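Local structure of cytochrome P450 (Zobellia galactanivorans, 6G5O) at residues 92-96 with 97-101; 127-130 with 131-135; 363-367 with 368-372. The protein is a haem-binding member of the cytochrome P450 family that carries one protoporphyrin IX with its iron within a single, largely helical chain. One frame throughout, in Å; residues are numbered along the deposited sequence.

How the interactions relate
Two of the three contacts are close neighbours and the third is remote. Interaction 1, the junction between helix 79-92 and helix 97-117, and interaction 2, within helix 122-139, have centres 16 Å apart and touch where Tyr99 packs near Ala134. Interaction 3 follows much later, at the tip of the hairpin of strands 351-366 and 369-384; its centre lies 37 Å from that of interaction 1, across the middle of the chain, and 27 Å from that of interaction 2. Each comes within about 10 Å of the haem through one side chain, so the helical body and the beta region of this P450 fold both approach the one cofactor.

Interaction 1. Residues 92-96 with 97-101; sequences KRPLQ and AEYQE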
ATOM      1  N   LYS A  92     -10.491   2.968  11.030  1.00 23.03           N
ATOM      2  CA  LYS A  92     -11.208   4.187  10.671  1.00 27.05           C
ATOM      3  C   LYS A  92     -10.808   5.372  11.576  1.00 26.56           C
ATOM      4  O   LYS A  92     -11.170   6.506  11.266  1.00 26.34           O
ATOM      5  CB  LYS A  92     -12.739   3.980  10.727  1.00 28.87           C
ATOM      6  CG  LYS A  92     -13.511   4.260   9.447  1.00 32.24           C
ATOM      7  CD  LYS A  92     -13.543   3.119   8.440  1.00 34.30           C
ATOM      8  N   ARG A  93     -10.057   5.113  12.647  1.00 24.91           N
ATOM      9  CA  ARG A  93      -9.634   6.186  13.556  1.00 27.02           C
ATOM     10  C   ARG A  93      -8.939   7.399  12.921  1.00 22.94           C
ATOM     11  O   ARG A  93      -9.004   8.472  13.486  1.00 25.11           O
ATOM     12  CB  ARG A  93      -8.766   5.630  14.713  1.00 25.95           C
ATOM     13  CG  ARG A  93      -9.576   4.979  15.842  1.00 28.60           C
ATOM     14  CD  ARG A  93      -8.725   4.047  16.711  1.00 28.89           C
ATOM     15  NE  ARG A  93      -7.512   4.704  17.161  1.00 30.97           N
ATOM     16  CZ  ARG A  93      -6.290   4.538  16.652  1.00 35.15           C
ATOM     17  NH1 ARG A  93      -6.036   3.683  15.634  1.00 32.69           N
ATOM     18  NH2 ARG A  93      -5.289   5.235  17.194  1.00 39.82           N
ATOM     19  N   PRO A  94      -8.236   7.241  11.801  1.00 22.13           N
ATOM     20  CA  PRO A  94      -7.570   8.460  11.257  1.00 22.19           C
ATOM     21  C   PRO A  94      -8.554   9.538  10.738  1.00 23.94           C
ATOM     22  O   PRO A  94      -8.134  10.623  10.334  1.00 24.01           O
ATOM     23  CB  PRO A  94      -6.711   7.930  10.128  1.00 19.79           C
ATOM     24  CG  PRO A  94      -6.506   6.482  10.463  1.00 22.06           C
ATOM     25  CD  PRO A  94      -7.762   6.021  11.127  1.00 23.10           C
ATOM     26  N   LEU A  95      -9.850   9.227  10.743  1.00 24.38           N
ATOM     27  CA  LEU A  95     -10.869  10.238  10.427  1.00 26.06           C
ATOM     28  C   LEU A  95     -11.119  11.291  11.522  1.00 25.12           C
ATOM     29  O   LEU A  95     -11.839  12.268  11.288  1.00 27.88           O
ATOM     30  CB  LEU A  95     -12.180   9.535  10.071  1.00 25.80           C
ATOM     31  CG  LEU A  95     -12.217   8.896   8.662  1.00 27.89           C
ATOM     32  CD1 LEU A  95     -13.524   8.110   8.432  1.00 28.11           C
ATOM     33  CD2 LEU A  95     -11.936   9.928   7.545  1.00 27.85           C
ATOM     34  N   GLN A  96     -10.581  11.041  12.717  1.00 25.46           N
ATOM     35  CA  GLN A  96     -10.804  11.859  13.919  1.00 27.07           C
ATOM     36  C   GLN A  96      -9.915  13.115  13.851  1.00 25.29           C
ATOM     37  O   GLN A  96      -8.773  13.036  13.381  1.00 21.57           O
ATOM     38  CB  GLN A  96     -10.423  11.083  15.173  1.00 29.50           C
ATOM     39  CG  GLN A  96     -11.345   9.901  15.585  1.00 32.32           C
ATOM     40  CD  GLN A  96     -10.657   8.941  16.624  1.00 39.38           C
ATOM     41  OE1 GLN A  96     -11.259   7.955  17.109  1.00 46.52           O
ATOM     42  NE2 GLN A  96      -9.392   9.226  16.951  1.00 38.26           N
ATOM     43  N   ALA A  97     -10.422  14.239  14.353  1.00 23.63           N
ATOM     44  CA  ALA A  97      -9.686  15.508  14.290  1.00 26.00           C
ATOM     45  C   ALA A  97      -8.399  15.460  15.073  1.00 25.37           C
ATOM     46  O   ALA A  97      -7.386  15.958  14.606  1.00 30.78           O
ATOM     47  CB  ALA A  97     -10.562  16.669  14.757  1.00 24.69           C
ATOM     48  N   GLU A  98      -8.428  14.851  16.253  1.00 30.45           N
ATOM     49  CA  GLU A  98      -7.240  14.835  17.135  1.00 34.19           C
ATOM     50  C   GLU A  98      -6.100  14.085  16.477  1.00 29.09           C
ATOM     51  O   GLU A  98      -4.951  14.545  16.494  1.00 28.09           O
ATOM     52  CB  GLU A  98      -7.591  14.232  18.496  1.00 44.12           C
ATOM     53  CG  GLU A  98      -6.403  14.060  19.441  1.00 56.31           C
ATOM     54  CD  GLU A  98      -6.786  13.563  20.836  1.00 71.22           C
ATOM     55  OE1 GLU A  98      -7.958  13.140  21.037  1.00 81.78           O
ATOM     56  OE2 GLU A  98      -5.901  13.578  21.744  1.00 75.92           O
ATOM     57  N   TYR A  99      -6.427  12.952  15.853  1.00 24.36           N
ATOM     58  CA  TYR A  99      -5.447  12.136  15.123  1.00 23.21           C
ATOM     59  C   TYR A  99      -4.836  12.918  13.972  1.00 20.73           C
ATOM     60  O   TYR A  99      -3.626  12.919  13.798  1.00 20.26           O
ATOM     61  CB  TYR A  99      -6.145  10.882  14.611  1.00 21.13           C
ATOM     62  CG  TYR A  99      -5.327   9.781  13.945  1.00 21.01           C
ATOM     63  CD1 TYR A  99      -4.652   9.975  12.749  1.00 20.21           C
ATOM     64  CD2 TYR A  99      -5.382   8.469  14.452  1.00 20.74           C
ATOM     65  CE1 TYR A  99      -3.993   8.928  12.119  1.00 20.67           C
ATOM     66  CE2 TYR A  99      -4.713   7.441  13.844  1.00 19.62           C
ATOM     67  CZ  TYR A  99      -4.030   7.652  12.691  1.00 20.39           C
ATOM     68  OH  TYR A  99      -3.374   6.576  12.091  1.00 21.55           O
ATOM     69  N   GLN A 100      -5.667  13.548  13.159  1.00 22.35           N
ATOM     70  CA  GLN A 100      -5.169  14.377  12.069  1.00 24.64           C
ATOM     71  C   GLN A 100      -4.318  15.567  12.519  1.00 25.31           C
ATOM     72  O   GLN A 100      -3.415  15.962  11.768  1.00 26.13           O
ATOM     73  CB  GLN A 100      -6.291  14.858  11.125  1.00 25.90           C
ATOM     74  CG  GLN A 100      -6.779  13.731  10.237  1.00 25.77           C
ATOM     75  CD  GLN A 100      -7.854  14.089   9.243  1.00 25.16           C
ATOM     76  OE1 GLN A 100      -7.834  15.175   8.620  1.00 23.75           O
ATOM     77  NE2 GLN A 100      -8.791  13.162   9.049  1.00 21.60           N
ATOM     78  N   GLU A 101      -4.603  16.152  13.686  1.00 27.13           N
ATOM     79  CA  GLU A 101      -3.752  17.263  14.200  1.00 33.95           C
ATOM     80  C   GLU A 101      -2.342  16.786  14.525  1.00 33.72           C
ATOM     81  O   GLU A 101      -1.356  17.480  14.227  1.00 31.38           O
ATOM     82  CB  GLU A 101      -4.290  17.843  15.505  1.00 41.38           C
ATOM     83  CG  GLU A 101      -5.352  18.892  15.363  1.00 50.96           C
ATOM     84  CD  GLU A 101      -6.276  18.963  16.570  1.00 58.49           C
ATOM     85  OE1 GLU A 101      -5.878  18.567  17.698  1.00 69.96           O
ATOM     86  OE2 GLU A 101      -7.420  19.406  16.361  1.00 60.12           O
TER
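Pro94 and Tyr99 meet at a helix N-terminus: a short 3-10 turn, 93-95, leads into helix 97-117, with Gln96 at the N-cap position. Pro94 CA sits over the middle of the phenol ring, 3.5 Å from its centroid and only 8° off the normal, a CH-pi contact. The pyrrolidine lies alongside, with Pro94 CB 3.5 Å from Tyr99 CE1. CG of Tyr99 stands anti to its backbone N (chi1 -173°), which swings the ring back over the proline; the phenol OH then bonds to His335 ND1 of helix 333-350.

The carbonyls Arg93 O, Pro94 O and Gln96 O each have a donor: Gln96 N, Gln100 NE2 and Gln100 N in turn. Gln96 O receives the amide of Gln100 at 3.2 Å from Gln100 N, nearly straight at 172°, the opening i to i+4 bond of the helix. Arg93 O accepts Gln96 N at 3.1 Å. Arg93 itself sends its guanidinium away to helix 122-139, where NH2 bonds to Leu137 O and NH1 to Leu138 O, while Tyr99 CE2 lies over one guanidinium face, 4.1 Å from Arg93 NH2.

Pro94 O is claimed by a side chain. The extended chain of Gln100 brings NE2 to 2.9 Å from Pro94 O, the donor in the carbonyl plane and the oxygen in the Gln100 amide plane.

Interaction 2. Residues 127-130 with 131-135; sequences ALRL and QSRAL
Residues 127-130 run straight into 131-135 as consecutive turns of helix 122-139, and four i to i+4 amide bonds tie them together. Gln131 N reaches Ala127 O and Ala134 N reaches Leu130 O, both at 2.9 Å; Ser132 N and Arg133 N pair likewise with Leu128 O and Arg129 O at slightly longer range.

Leu128 O carries a second bond. Ser132 OG, anti to its own carbonyl carbon (chi1 -65°), folds back along the helix and donates to Leu128 O at 2.9 Å. The hydroxyl and the amide of Ser132 come to that oxygen from opposite faces of its carbonyl plane, so the proton of the buried hydroxyl is used within its own helix. Leu128 CD1 closes over the hydroxyl, 3.8 Å from Ser132 OG.

One residue along, the aliphatic part of Arg129 lies against the guanidinium of Arg133. Arg129 CG rests over one face of that group, toward the rim, 3.7 Å from Arg133 NH2, and a bend at chi2 turns the rest of the Arg129 chain beyond CG. The guanidinium planes are turned 61° apart, with Arg129 NE 5.0 Å from Arg133 NH2, so the like charges probably repel mildly.

The helix is walled in on several sides. Ala127 packs on Ile226, Val229 and Thr230 of helix 223-238; Leu130, Arg133 and Ala134 lie on helix 97-117 through Ile107, Ile110, Leu103 and Gln106; and Ser132 and Leu135 meet Trp149 of helix 145-152.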
ATOM      1  N   ALA A 127      10.741   9.680   3.666  1.00 31.39           N
ATOM      2  CA  ALA A 127       9.583   8.806   3.551  1.00 32.17           C
ATOM      3  C   ALA A 127       9.498   7.758   4.675  1.00 31.19           C
ATOM      4  O   ALA A 127       8.450   7.621   5.303  1.00 28.32           O
ATOM      5  CB  ALA A 127       9.586   8.146   2.194  1.00 29.64           C
ATOM      6  N   LEU A 128      10.611   7.080   4.944  1.00 30.84           N
ATOM      7  CA  LEU A 128      10.700   6.104   6.039  1.00 34.54           C
ATOM      8  C   LEU A 128      10.429   6.718   7.419  1.00 36.70           C
ATOM      9  O   LEU A 128       9.763   6.110   8.263  1.00 39.80           O
ATOM     10  CB  LEU A 128      12.068   5.436   6.033  1.00 34.91           C
ATOM     11  CG  LEU A 128      12.420   4.519   7.202  1.00 37.25           C
ATOM     12  CD1 LEU A 128      11.511   3.290   7.292  1.00 38.30           C
ATOM     13  CD2 LEU A 128      13.868   4.056   7.076  1.00 36.59           C
ATOM     14  N   ARG A 129      10.925   7.925   7.645  1.00 35.51           N
ATOM     15  CA  ARG A 129      10.657   8.644   8.895  1.00 35.51           C
ATOM     16  C   ARG A 129       9.171   9.037   9.040  1.00 34.34           C
ATOM     17  O   ARG A 129       8.594   8.901  10.113  1.00 30.67           O
ATOM     18  CB  ARG A 129      11.480   9.939   8.990  1.00 42.20           C
ATOM     19  CG  ARG A 129      12.796   9.898   9.784  1.00 48.64           C
ATOM     20  CD  ARG A 129      13.936   9.348   8.962  1.00 50.29           C
ATOM     21  NE  ARG A 129      15.237   9.440   9.601  1.00 52.63           N
ATOM     22  CZ  ARG A 129      16.244   8.571   9.416  1.00 60.13           C
ATOM     23  NH1 ARG A 129      16.126   7.509   8.610  1.00 59.28           N
ATOM     24  NH2 ARG A 129      17.407   8.761  10.048  1.00 67.03           N
ATOM     25  N   LEU A 130       8.597   9.643   8.002  1.00 29.57           N
ATOM     26  CA  LEU A 130       7.197  10.005   8.027  1.00 29.76           C
ATOM     27  C   LEU A 130       6.309   8.734   8.247  1.00 26.35           C
ATOM     28  O   LEU A 130       5.438   8.740   9.091  1.00 27.49           O
ATOM     29  CB  LEU A 130       6.852  10.720   6.728  1.00 29.68           C
ATOM     30  CG  LEU A 130       5.489  11.374   6.527  1.00 30.24           C
ATOM     31  CD1 LEU A 130       5.497  12.171   5.228  1.00 31.16           C
ATOM     32  CD2 LEU A 130       4.397  10.324   6.466  1.00 32.59           C
ATOM     33  N   GLN A 131       6.572   7.666   7.524  1.00 23.98           N
ATOM     34  CA  GLN A 131       5.782   6.424   7.602  1.00 27.15           C
ATOM     35  C   GLN A 131       5.809   5.793   9.002  1.00 27.84           C
ATOM     36  O   GLN A 131       4.749   5.507   9.581  1.00 26.58           O
ATOM     37  CB  GLN A 131       6.251   5.419   6.537  1.00 26.58           C
ATOM     38  CG  GLN A 131       5.511   4.065   6.513  1.00 27.15           C
ATOM     39  CD  GLN A 131       6.163   2.998   7.398  1.00 26.98           C
ATOM     40  OE1 GLN A 131       7.364   2.968   7.508  1.00 26.23           O
ATOM     41  NE2 GLN A 131       5.360   2.104   7.996  1.00 27.04           N
ATOM     42  N   SER A 132       7.017   5.649   9.561  1.00 30.25           N
ATOM     43  CA  SER A 132       7.226   5.117  10.912  1.00 27.17           C
ATOM     44  C   SER A 132       6.585   5.986  11.993  1.00 28.52           C
ATOM     45  O   SER A 132       5.993   5.469  12.983  1.00 25.97           O
ATOM     46  CB  SER A 132       8.729   5.038  11.188  1.00 27.26           C
ATOM     47  OG  SER A 132       9.338   4.096  10.326  1.00 28.60           O
ATOM     48  N   ARG A 133       6.730   7.306  11.867  1.00 23.96           N
ATOM     49  CA  ARG A 133       6.098   8.151  12.852  1.00 25.44           C
ATOM     50  C   ARG A 133       4.567   8.085  12.741  1.00 24.76           C
ATOM     51  O   ARG A 133       3.857   8.011  13.755  1.00 24.23           O
ATOM     52  CB  ARG A 133       6.615   9.579  12.754  1.00 27.53           C
ATOM     53  CG  ARG A 133       8.058   9.682  13.190  1.00 29.75           C
ATOM     54  CD  ARG A 133       8.646  11.057  12.938  1.00 30.45           C
ATOM     55  NE  ARG A 133      10.098  10.998  13.116  1.00 33.44           N
ATOM     56  CZ  ARG A 133      10.949  11.960  12.738  1.00 39.90           C
ATOM     57  NH1 ARG A 133      10.507  13.110  12.170  1.00 35.04           N
ATOM     58  NH2 ARG A 133      12.252  11.766  12.917  1.00 40.43           N
ATOM     59  N   ALA A 134       4.041   8.135  11.520  1.00 23.78           N
ATOM     60  CA  ALA A 134       2.591   8.087  11.357  1.00 22.94           C
ATOM     61  C   ALA A 134       2.022   6.766  11.893  1.00 20.68           C
ATOM     62  O   ALA A 134       0.910   6.726  12.359  1.00 19.09           O
ATOM     63  CB  ALA A 134       2.230   8.266   9.918  1.00 23.59           C
ATOM     64  N   LEU A 135       2.814   5.709  11.876  1.00 21.36           N
ATOM     65  CA  LEU A 135       2.336   4.382  12.313  1.00 20.74           C
ATOM     66  C   LEU A 135       2.141   4.301  13.833  1.00 25.27           C
ATOM     67  O   LEU A 135       1.313   3.500  14.299  1.00 27.30           O
ATOM     68  CB  LEU A 135       3.259   3.291  11.820  1.00 21.07           C
ATOM     69  CG  LEU A 135       2.830   1.821  12.069  1.00 22.43           C
ATOM     70  CD1 LEU A 135       1.489   1.540  11.404  1.00 22.79           C
ATOM     71  CD2 LEU A 135       3.875   0.815  11.614  1.00 20.04           C
TER

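Interaction 3. Residues 363-367 with 368-372; sequences IEDLD and HFQRK
Leu366 and Phe369 close the tip of a beta hairpin through a type II' turn, with Asp367 and His368 at its corners. The hydrogen-bonded pairs are Leu366 with Phe369 and Glu364 with Arg371. In the latter, Glu364 N gives a straight bond to Arg371 O at 2.8 Å; in the former, Leu366 N meets Phe369 O at 2.9 Å.

The packed face holds Glu364, Leu366, Phe369 and Arg371. Leu366 and Arg371 run side by side, with Leu366 CD1 3.9 Å from Arg371 CB, and Leu366 CB stands 4.1 Å from Phe369 CB. Glu364 OE1 and Arg371 NH1 do not touch but share Thr268 OG1 as a partner, while Arg371 NH2 bonds to Phe264 O.

On the other face Ile363, Asp365 and Gln370 are exposed, though Lys372 beside them is buried. A bend at chi2 (-67°) lays the Gln370 amide back toward the turn, where NE2 donates to Asp367 O at 3.2 Å and makes a weak, long bond of 3.5 Å to Asp365 OD1. That same Asp365 OD1 accepts Asp367 N at 3.2 Å, an Asx turn at the start of the corner.

In the sheet, strand 369-384 lies between strands 351-366 and 119-121; at this tip Leu366 and Asp367 pack on Met22 of strand 19-22, and Phe369 meets Phe10.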
ATOM      1  N   ILE A 363      12.993  -1.252  -9.781  1.00 42.90           N
ATOM      2  CA  ILE A 363      12.292  -1.951 -10.837  1.00 41.40           C
ATOM      3  C   ILE A 363      11.900  -3.300 -10.321  1.00 46.88           C
ATOM      4  O   ILE A 363      12.739  -4.046  -9.847  1.00 52.21           O
ATOM      5  CB  ILE A 363      13.167  -2.152 -12.111  1.00 44.84           C
ATOM      6  CG1 ILE A 363      13.188  -0.883 -12.939  1.00 46.78           C
ATOM      7  CG2 ILE A 363      12.604  -3.199 -13.050  1.00 42.66           C
ATOM      8  CD1 ILE A 363      13.909   0.253 -12.288  1.00 49.22           C
ATOM      9  N   GLU A 364      10.623  -3.624 -10.465  1.00 52.94           N
ATOM     10  CA  GLU A 364      10.105  -4.927 -10.066  1.00 57.05           C
ATOM     11  C   GLU A 364      10.304  -5.882 -11.217  1.00 56.08           C
ATOM     12  O   GLU A 364       9.848  -5.623 -12.329  1.00 47.14           O
ATOM     13  CB  GLU A 364       8.614  -4.852  -9.656  1.00 58.83           C
ATOM     14  CG  GLU A 364       8.395  -4.088  -8.341  1.00 65.09           C
ATOM     15  CD  GLU A 364       6.971  -4.151  -7.757  1.00 67.42           C
ATOM     16  OE1 GLU A 364       6.012  -4.414  -8.510  1.00 67.15           O
ATOM     17  OE2 GLU A 364       6.821  -3.948  -6.525  1.00 67.63           O
ATOM     18  N   ASP A 365      11.003  -6.973 -10.931  1.00 61.73           N
ATOM     19  CA  ASP A 365      11.267  -8.021 -11.906  1.00 63.79           C
ATOM     20  C   ASP A 365      10.051  -8.932 -11.925  1.00 53.64           C
ATOM     21  O   ASP A 365       9.861  -9.738 -11.025  1.00 50.34           O
ATOM     22  CB  ASP A 365      12.552  -8.784 -11.533  1.00 70.56           C
ATOM     23  CG  ASP A 365      12.995  -9.804 -12.605  1.00 75.69           C
ATOM     24  OD1 ASP A 365      12.158 -10.454 -13.275  1.00 74.36           O
ATOM     25  OD2 ASP A 365      14.224  -9.979 -12.764  1.00 78.24           O
ATOM     26  N   LEU A 366       9.234  -8.784 -12.973  1.00 54.75           N
ATOM     27  CA  LEU A 366       8.029  -9.589 -13.166  1.00 56.74           C
ATOM     28  C   LEU A 366       8.128 -10.438 -14.432  1.00 57.81           C
ATOM     29  O   LEU A 366       7.164 -10.542 -15.197  1.00 63.90           O
ATOM     30  CB  LEU A 366       6.800  -8.670 -13.224  1.00 58.48           C
ATOM     31  CG  LEU A 366       6.575  -7.721 -12.032  1.00 60.07           C
ATOM     32  CD1 LEU A 366       5.569  -6.623 -12.333  1.00 61.04           C
ATOM     33  CD2 LEU A 366       6.179  -8.534 -10.809  1.00 63.94           C
ATOM     34  N   ASP A 367       9.305 -11.040 -14.632  1.00 59.96           N
ATOM     35  CA  ASP A 367       9.613 -11.918 -15.779  1.00 59.91           C
ATOM     36  C   ASP A 367       9.569 -11.135 -17.118  1.00 55.90           C
ATOM     37  O   ASP A 367      10.477 -10.356 -17.399  1.00 54.18           O
ATOM     38  CB  ASP A 367       8.723 -13.184 -15.762  1.00 59.15           C
ATOM     39  CG  ASP A 367       9.486 -14.455 -16.118  1.00 65.23           C
ATOM     40  OD1 ASP A 367      10.544 -14.373 -16.800  1.00 69.67           O
ATOM     41  OD2 ASP A 367       9.031 -15.556 -15.708  1.00 60.96           O
ATOM     42  N   HIS A 368       8.525 -11.294 -17.926  1.00 59.34           N
ATOM     43  CA  HIS A 368       8.454 -10.565 -19.192  1.00 61.95           C
ATOM     44  C   HIS A 368       8.176  -9.057 -18.987  1.00 59.39           C
ATOM     45  O   HIS A 368       8.310  -8.252 -19.922  1.00 55.19           O
ATOM     46  CB  HIS A 368       7.424 -11.222 -20.121  1.00 63.66           C
ATOM     47  CG  HIS A 368       7.639 -12.700 -20.304  1.00 70.44           C
ATOM     48  ND1 HIS A 368       8.758 -13.223 -20.922  1.00 72.21           N
ATOM     49  CD2 HIS A 368       6.883 -13.762 -19.939  1.00 72.02           C
ATOM     50  CE1 HIS A 368       8.682 -14.544 -20.926  1.00 73.31           C
ATOM     51  NE2 HIS A 368       7.550 -14.896 -20.342  1.00 75.31           N
ATOM     52  N   PHE A 369       7.792  -8.673 -17.767  1.00 55.55           N
ATOM     53  CA  PHE A 369       7.510  -7.278 -17.468  1.00 52.60           C
ATOM     54  C   PHE A 369       8.463  -6.758 -16.416  1.00 52.48           C
ATOM     55  O   PHE A 369       8.806  -7.443 -15.454  1.00 54.16           O
ATOM     56  CB  PHE A 369       6.091  -7.094 -16.969  1.00 47.86           C
ATOM     57  CG  PHE A 369       5.038  -7.778 -17.807  1.00 44.20           C
ATOM     58  CD1 PHE A 369       4.600  -7.214 -18.994  1.00 42.93           C
ATOM     59  CD2 PHE A 369       4.449  -8.960 -17.383  1.00 42.20           C
ATOM     60  CE1 PHE A 369       3.627  -7.840 -19.759  1.00 38.03           C
ATOM     61  CE2 PHE A 369       3.455  -9.570 -18.136  1.00 42.61           C
ATOM     62  CZ  PHE A 369       3.041  -9.003 -19.323  1.00 37.63           C
ATOM     63  N   GLN A 370       8.893  -5.529 -16.639  1.00 55.24           N
ATOM     64  CA  GLN A 370       9.817  -4.860 -15.768  1.00 56.76           C
ATOM     65  C   GLN A 370       9.110  -3.557 -15.406  1.00 56.65           C
ATOM     66  O   GLN A 370       8.820  -2.737 -16.283  1.00 57.24           O
ATOM     67  CB  GLN A 370      11.153  -4.611 -16.500  1.00 59.85           C
ATOM     68  CG  GLN A 370      11.863  -5.890 -16.983  1.00 61.60           C
ATOM     69  CD  GLN A 370      12.370  -6.774 -15.846  1.00 58.65           C
ATOM     70  OE1 GLN A 370      13.240  -6.354 -15.081  1.00 62.48           O
ATOM     71  NE2 GLN A 370      11.833  -7.997 -15.730  1.00 48.61           N
ATOM     72  N   ARG A 371       8.807  -3.382 -14.119  1.00 55.76           N
ATOM     73  CA  ARG A 371       7.898  -2.315 -13.677  1.00 46.41           C
ATOM     74  C   ARG A 371       8.516  -1.374 -12.697  1.00 41.41           C
ATOM     75  O   ARG A 371       8.806  -1.753 -11.578  1.00 44.30           O
ATOM     76  CB  ARG A 371       6.641  -2.901 -13.019  1.00 48.21           C
ATOM     77  CG  ARG A 371       5.535  -1.841 -12.962  1.00 48.96           C
ATOM     78  CD  ARG A 371       4.672  -1.800 -11.732  1.00 45.08           C
ATOM     79  NE  ARG A 371       3.833  -0.600 -11.807  1.00 45.55           N
ATOM     80  CZ  ARG A 371       3.206  -0.052 -10.778  1.00 42.93           C
ATOM     81  NH1 ARG A 371       3.281  -0.599  -9.554  1.00 43.29           N
ATOM     82  NH2 ARG A 371       2.507   1.043 -10.976  1.00 39.86           N
ATOM     83  N   LYS A 372       8.678  -0.125 -13.086  1.00 37.64           N
ATOM     84  CA  LYS A 372       9.102   0.868 -12.141  1.00 38.26           C
ATOM     85  C   LYS A 372       8.010   1.104 -11.098  1.00 43.99           C
ATOM     86  O   LYS A 372       6.894   1.533 -11.447  1.00 46.47           O
ATOM     87  CB  LYS A 372       9.408   2.159 -12.857  1.00 35.43           C
ATOM     88  CG  LYS A 372       9.877   3.278 -11.942  1.00 34.32           C
ATOM     89  CD  LYS A 372      10.326   4.466 -12.806  1.00 34.68           C
ATOM     90  CE  LYS A 372      10.714   5.704 -12.005  1.00 33.93           C
ATOM     91  NZ  LYS A 372      10.995   6.893 -12.852  1.00 33.36           N
TER